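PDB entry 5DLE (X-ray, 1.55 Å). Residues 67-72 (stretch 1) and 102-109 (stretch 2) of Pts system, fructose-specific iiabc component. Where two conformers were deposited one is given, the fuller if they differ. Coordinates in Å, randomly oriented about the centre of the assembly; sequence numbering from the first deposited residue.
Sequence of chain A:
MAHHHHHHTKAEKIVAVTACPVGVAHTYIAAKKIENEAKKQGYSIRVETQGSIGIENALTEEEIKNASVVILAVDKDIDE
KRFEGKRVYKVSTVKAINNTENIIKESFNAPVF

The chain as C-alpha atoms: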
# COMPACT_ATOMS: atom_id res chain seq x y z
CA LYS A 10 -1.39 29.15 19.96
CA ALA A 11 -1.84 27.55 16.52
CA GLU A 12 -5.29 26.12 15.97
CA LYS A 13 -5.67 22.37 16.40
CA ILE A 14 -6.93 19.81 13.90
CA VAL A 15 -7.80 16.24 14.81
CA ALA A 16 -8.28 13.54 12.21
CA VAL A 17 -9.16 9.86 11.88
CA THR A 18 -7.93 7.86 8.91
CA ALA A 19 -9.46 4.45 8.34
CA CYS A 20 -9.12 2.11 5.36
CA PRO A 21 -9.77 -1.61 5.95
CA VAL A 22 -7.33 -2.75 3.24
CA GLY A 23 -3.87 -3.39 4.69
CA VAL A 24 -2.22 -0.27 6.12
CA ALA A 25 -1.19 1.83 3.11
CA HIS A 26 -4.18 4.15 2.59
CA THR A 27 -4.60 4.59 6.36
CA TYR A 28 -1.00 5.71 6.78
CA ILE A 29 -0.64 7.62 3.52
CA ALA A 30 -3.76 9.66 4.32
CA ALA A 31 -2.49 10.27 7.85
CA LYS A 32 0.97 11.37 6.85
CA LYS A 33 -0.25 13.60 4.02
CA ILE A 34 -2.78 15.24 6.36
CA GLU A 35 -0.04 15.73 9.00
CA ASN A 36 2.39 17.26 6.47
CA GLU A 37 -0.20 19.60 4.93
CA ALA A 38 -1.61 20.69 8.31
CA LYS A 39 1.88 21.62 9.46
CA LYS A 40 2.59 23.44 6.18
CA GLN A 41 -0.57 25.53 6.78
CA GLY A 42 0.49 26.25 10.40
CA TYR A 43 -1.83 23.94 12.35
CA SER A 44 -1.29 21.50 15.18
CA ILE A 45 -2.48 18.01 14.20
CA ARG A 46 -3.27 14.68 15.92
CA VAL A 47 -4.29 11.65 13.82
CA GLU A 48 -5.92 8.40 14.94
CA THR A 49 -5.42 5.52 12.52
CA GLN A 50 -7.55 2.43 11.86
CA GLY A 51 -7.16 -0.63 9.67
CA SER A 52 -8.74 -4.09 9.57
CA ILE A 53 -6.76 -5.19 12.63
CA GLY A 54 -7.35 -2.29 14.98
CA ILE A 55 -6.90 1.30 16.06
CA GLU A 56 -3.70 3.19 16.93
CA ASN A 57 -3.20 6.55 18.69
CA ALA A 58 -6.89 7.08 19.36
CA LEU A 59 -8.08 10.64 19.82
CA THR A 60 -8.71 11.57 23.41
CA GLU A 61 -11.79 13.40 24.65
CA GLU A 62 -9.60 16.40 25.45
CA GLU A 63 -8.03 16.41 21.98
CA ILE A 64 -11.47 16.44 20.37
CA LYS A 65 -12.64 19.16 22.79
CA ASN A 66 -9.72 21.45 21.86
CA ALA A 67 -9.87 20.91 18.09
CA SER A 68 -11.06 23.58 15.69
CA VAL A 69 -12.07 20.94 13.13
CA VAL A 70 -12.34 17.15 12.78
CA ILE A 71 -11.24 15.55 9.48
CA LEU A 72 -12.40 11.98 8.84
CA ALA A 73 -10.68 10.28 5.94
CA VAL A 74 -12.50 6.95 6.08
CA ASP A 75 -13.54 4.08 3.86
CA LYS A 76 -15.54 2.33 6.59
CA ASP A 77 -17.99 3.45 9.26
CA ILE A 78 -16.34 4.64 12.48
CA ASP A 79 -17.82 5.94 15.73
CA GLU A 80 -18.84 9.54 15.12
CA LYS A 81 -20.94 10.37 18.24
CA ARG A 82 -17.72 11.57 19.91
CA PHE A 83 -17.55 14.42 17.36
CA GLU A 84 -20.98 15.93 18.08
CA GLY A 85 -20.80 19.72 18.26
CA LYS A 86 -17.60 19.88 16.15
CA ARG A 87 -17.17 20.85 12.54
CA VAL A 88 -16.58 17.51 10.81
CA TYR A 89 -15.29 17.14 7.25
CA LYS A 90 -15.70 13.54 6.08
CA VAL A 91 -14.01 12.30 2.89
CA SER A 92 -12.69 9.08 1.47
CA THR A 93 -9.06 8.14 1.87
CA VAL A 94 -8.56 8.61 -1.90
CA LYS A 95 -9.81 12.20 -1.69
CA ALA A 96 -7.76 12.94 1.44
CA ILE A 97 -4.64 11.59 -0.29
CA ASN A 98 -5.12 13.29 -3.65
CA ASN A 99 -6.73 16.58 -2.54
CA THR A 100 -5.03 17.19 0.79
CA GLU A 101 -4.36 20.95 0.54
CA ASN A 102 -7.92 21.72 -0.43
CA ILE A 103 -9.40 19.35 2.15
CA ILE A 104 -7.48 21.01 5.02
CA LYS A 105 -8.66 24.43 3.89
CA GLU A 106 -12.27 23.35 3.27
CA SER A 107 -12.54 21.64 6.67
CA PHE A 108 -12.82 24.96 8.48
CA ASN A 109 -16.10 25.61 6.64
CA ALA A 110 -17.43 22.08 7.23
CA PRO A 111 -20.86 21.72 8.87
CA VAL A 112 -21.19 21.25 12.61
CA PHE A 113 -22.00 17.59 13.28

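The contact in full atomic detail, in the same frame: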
# COMPACT_ATOMS: atom_id res chain seq x y z
N ALA A 67 -10.06 20.78 19.52
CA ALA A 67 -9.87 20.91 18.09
C ALA A 67 -10.77 21.98 17.48
O ALA A 67 -11.92 22.13 17.88
CB ALA A 67 -10.19 19.56 17.43
N SER A 68 -10.24 22.66 16.46
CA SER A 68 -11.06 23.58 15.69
C SER A 68 -11.93 22.82 14.70
O SER A 68 -13.05 23.25 14.39
CB SER A 68 -10.21 24.57 14.92
OG SER A 68 -9.56 25.44 15.81
N VAL A 69 -11.40 21.73 14.17
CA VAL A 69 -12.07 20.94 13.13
C VAL A 69 -11.71 19.48 13.33
O VAL A 69 -10.65 19.16 13.87
CB VAL A 69 -11.66 21.43 11.72
CG1 VAL A 69 -12.23 22.83 11.44
CG2 VAL A 69 -10.16 21.57 11.63
N VAL A 70 -12.59 18.59 12.86
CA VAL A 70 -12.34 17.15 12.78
C VAL A 70 -12.34 16.75 11.30
O VAL A 70 -13.31 17.04 10.59
CB VAL A 70 -13.43 16.35 13.51
CG1 VAL A 70 -13.22 14.85 13.37
CG2 VAL A 70 -13.53 16.75 15.03
N ILE A 71 -11.30 16.06 10.85
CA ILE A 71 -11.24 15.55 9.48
C ILE A 71 -11.29 14.03 9.54
O ILE A 71 -10.46 13.40 10.21
CB ILE A 71 -9.98 16.03 8.74
CG1 ILE A 71 -9.97 17.56 8.67
CG2 ILE A 71 -9.87 15.40 7.31
CD1 ILE A 71 -8.72 18.09 8.01
N LEU A 72 -12.27 13.45 8.87
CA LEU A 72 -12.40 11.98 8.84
C LEU A 72 -12.09 11.55 7.43
O LEU A 72 -12.84 11.89 6.51
CB LEU A 72 -13.82 11.56 9.21
CG LEU A 72 -14.31 12.02 10.57
CD1 LEU A 72 -15.73 11.50 10.84
CD2 LEU A 72 -13.32 11.67 11.71
N ASN A 102 -6.58 21.19 -0.39
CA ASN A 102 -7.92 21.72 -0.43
C ASN A 102 -8.76 21.19 0.72
O ASN A 102 -9.54 21.94 1.32
CB ASN A 102 -8.54 21.42 -1.80
CG ASN A 102 -7.94 22.30 -2.91
OD1 ASN A 102 -7.35 23.36 -2.66
ND2 ASN A 102 -8.10 21.85 -4.17
N ILE A 103 -8.59 19.91 1.08
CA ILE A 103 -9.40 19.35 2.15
C ILE A 103 -9.11 20.04 3.48
O ILE A 103 -10.03 20.31 4.26
CB ILE A 103 -9.20 17.84 2.22
CG1 ILE A 103 -10.12 17.19 1.20
CG2 ILE A 103 -9.46 17.29 3.64
CD1 ILE A 103 -9.75 15.78 0.93
N ILE A 104 -7.84 20.31 3.77
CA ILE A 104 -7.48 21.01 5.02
C ILE A 104 -8.18 22.36 5.04
O ILE A 104 -8.78 22.76 6.04
CB ILE A 104 -5.95 21.19 5.13
CG1 ILE A 104 -5.21 19.85 5.27
CG2 ILE A 104 -5.60 22.16 6.29
CD1 ILE A 104 -5.67 19.02 6.42
N LYS A 105 -8.09 23.08 3.92
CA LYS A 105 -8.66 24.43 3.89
C LYS A 105 -10.18 24.39 4.02
O LYS A 105 -10.77 25.17 4.78
CB LYS A 105 -8.25 25.13 2.59
CG LYS A 105 -6.81 25.60 2.58
CD LYS A 105 -6.45 26.27 1.25
CE LYS A 105 -4.96 26.63 1.17
NZ LYS A 105 -4.56 27.72 2.12
N GLU A 106 -10.81 23.47 3.28
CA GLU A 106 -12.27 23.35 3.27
C GLU A 106 -12.81 22.89 4.62
O GLU A 106 -13.98 23.16 4.92
CB GLU A 106 -12.72 22.36 2.18
CG GLU A 106 -12.57 22.89 0.74
CD GLU A 106 -12.50 21.78 -0.35
OE1 GLU A 106 -12.77 20.59 -0.05
OE2 GLU A 106 -12.15 22.11 -1.51
N SER A 107 -12.00 22.20 5.43
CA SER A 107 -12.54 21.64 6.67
C SER A 107 -13.01 22.73 7.62
O SER A 107 -13.94 22.49 8.39
CB SER A 107 -11.51 20.74 7.37
OG SER A 107 -10.43 21.53 7.87
N PHE A 108 -12.42 23.91 7.55
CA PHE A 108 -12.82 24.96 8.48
C PHE A 108 -14.19 25.54 8.15
O PHE A 108 -14.73 26.30 8.97
CB PHE A 108 -11.75 26.04 8.46
CG PHE A 108 -10.50 25.61 9.12
CD1 PHE A 108 -9.50 24.95 8.39
CD2 PHE A 108 -10.36 25.76 10.50
CE1 PHE A 108 -8.36 24.51 9.02
CE2 PHE A 108 -9.22 25.32 11.15
CZ PHE A 108 -8.21 24.66 10.42
N ASN A 109 -14.74 25.22 6.99
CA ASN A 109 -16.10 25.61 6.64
C ASN A 109 -17.07 24.44 6.71
O ASN A 109 -18.20 24.58 6.27
CB ASN A 109 -16.14 26.22 5.24
CG ASN A 109 -15.27 27.44 5.12
OD1 ASN A 109 -14.43 27.53 4.22
ND2 ASN A 109 -15.44 28.37 6.03

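How do the two backbones lie against each other? The strand that includes Val70 to Leu72 packs against the helix that passes through Asn102 and on toward Ser107, the axes approaching to 9.2 Å with their N-to-C directions 140° apart, closer to antiparallel than parallel. In this register Val69 CA and Phe108 CA are the nearest pair, 6.2 Å apart. No hydrogen bond crosses; the contact is van der Waals packing, mostly between side chains.

What does Ser68 contribute to the contact? Ser68 CB sits 4.0 Å from Phe108 CE2, a modest van der Waals touch against the ring. Ser68 OG is hydrogen-bonded elsewhere in the structure.

Why is Val69 so well engaged? Its CA-to-CB bond points toward stretch 2, and Val69 CG1 lies over one face of the Phe108 ring, 4.0 Å from the centroid and 28° off the normal, a CH-pi contact in which methyl hydrogens can meet the pi cloud. Phe108 starts out sideways, but its side chain brings the ring nearer. The same Val69 CG1 also packs 3.5 Å from Ser107 O, without hydrogen bonding.

How does the contact continue beyond Val69? Val70 points away, as strand alternation dictates, and Ile71 points back toward the helix. Ile71 CD1 meets Ile104 CD1 at 3.6 Å, Ile71 CG2 meets Ile103 CG2 at 4.1 Å, and Ile71 CG1 rests 3.8 Å from Ser107 CB. Ile104 leaves the helix pointing away, yet the end of its side chain comes nearer.

How is a serine accommodated beside these aliphatic groups? Ser107 OG donates to Ile104 O at 2.8 Å, one turn back in its own stretch. With its polar demand met locally, the hydroxyl can lie beside a methyl, Val69 CG2 being 3.8 Å from Ser107 OG.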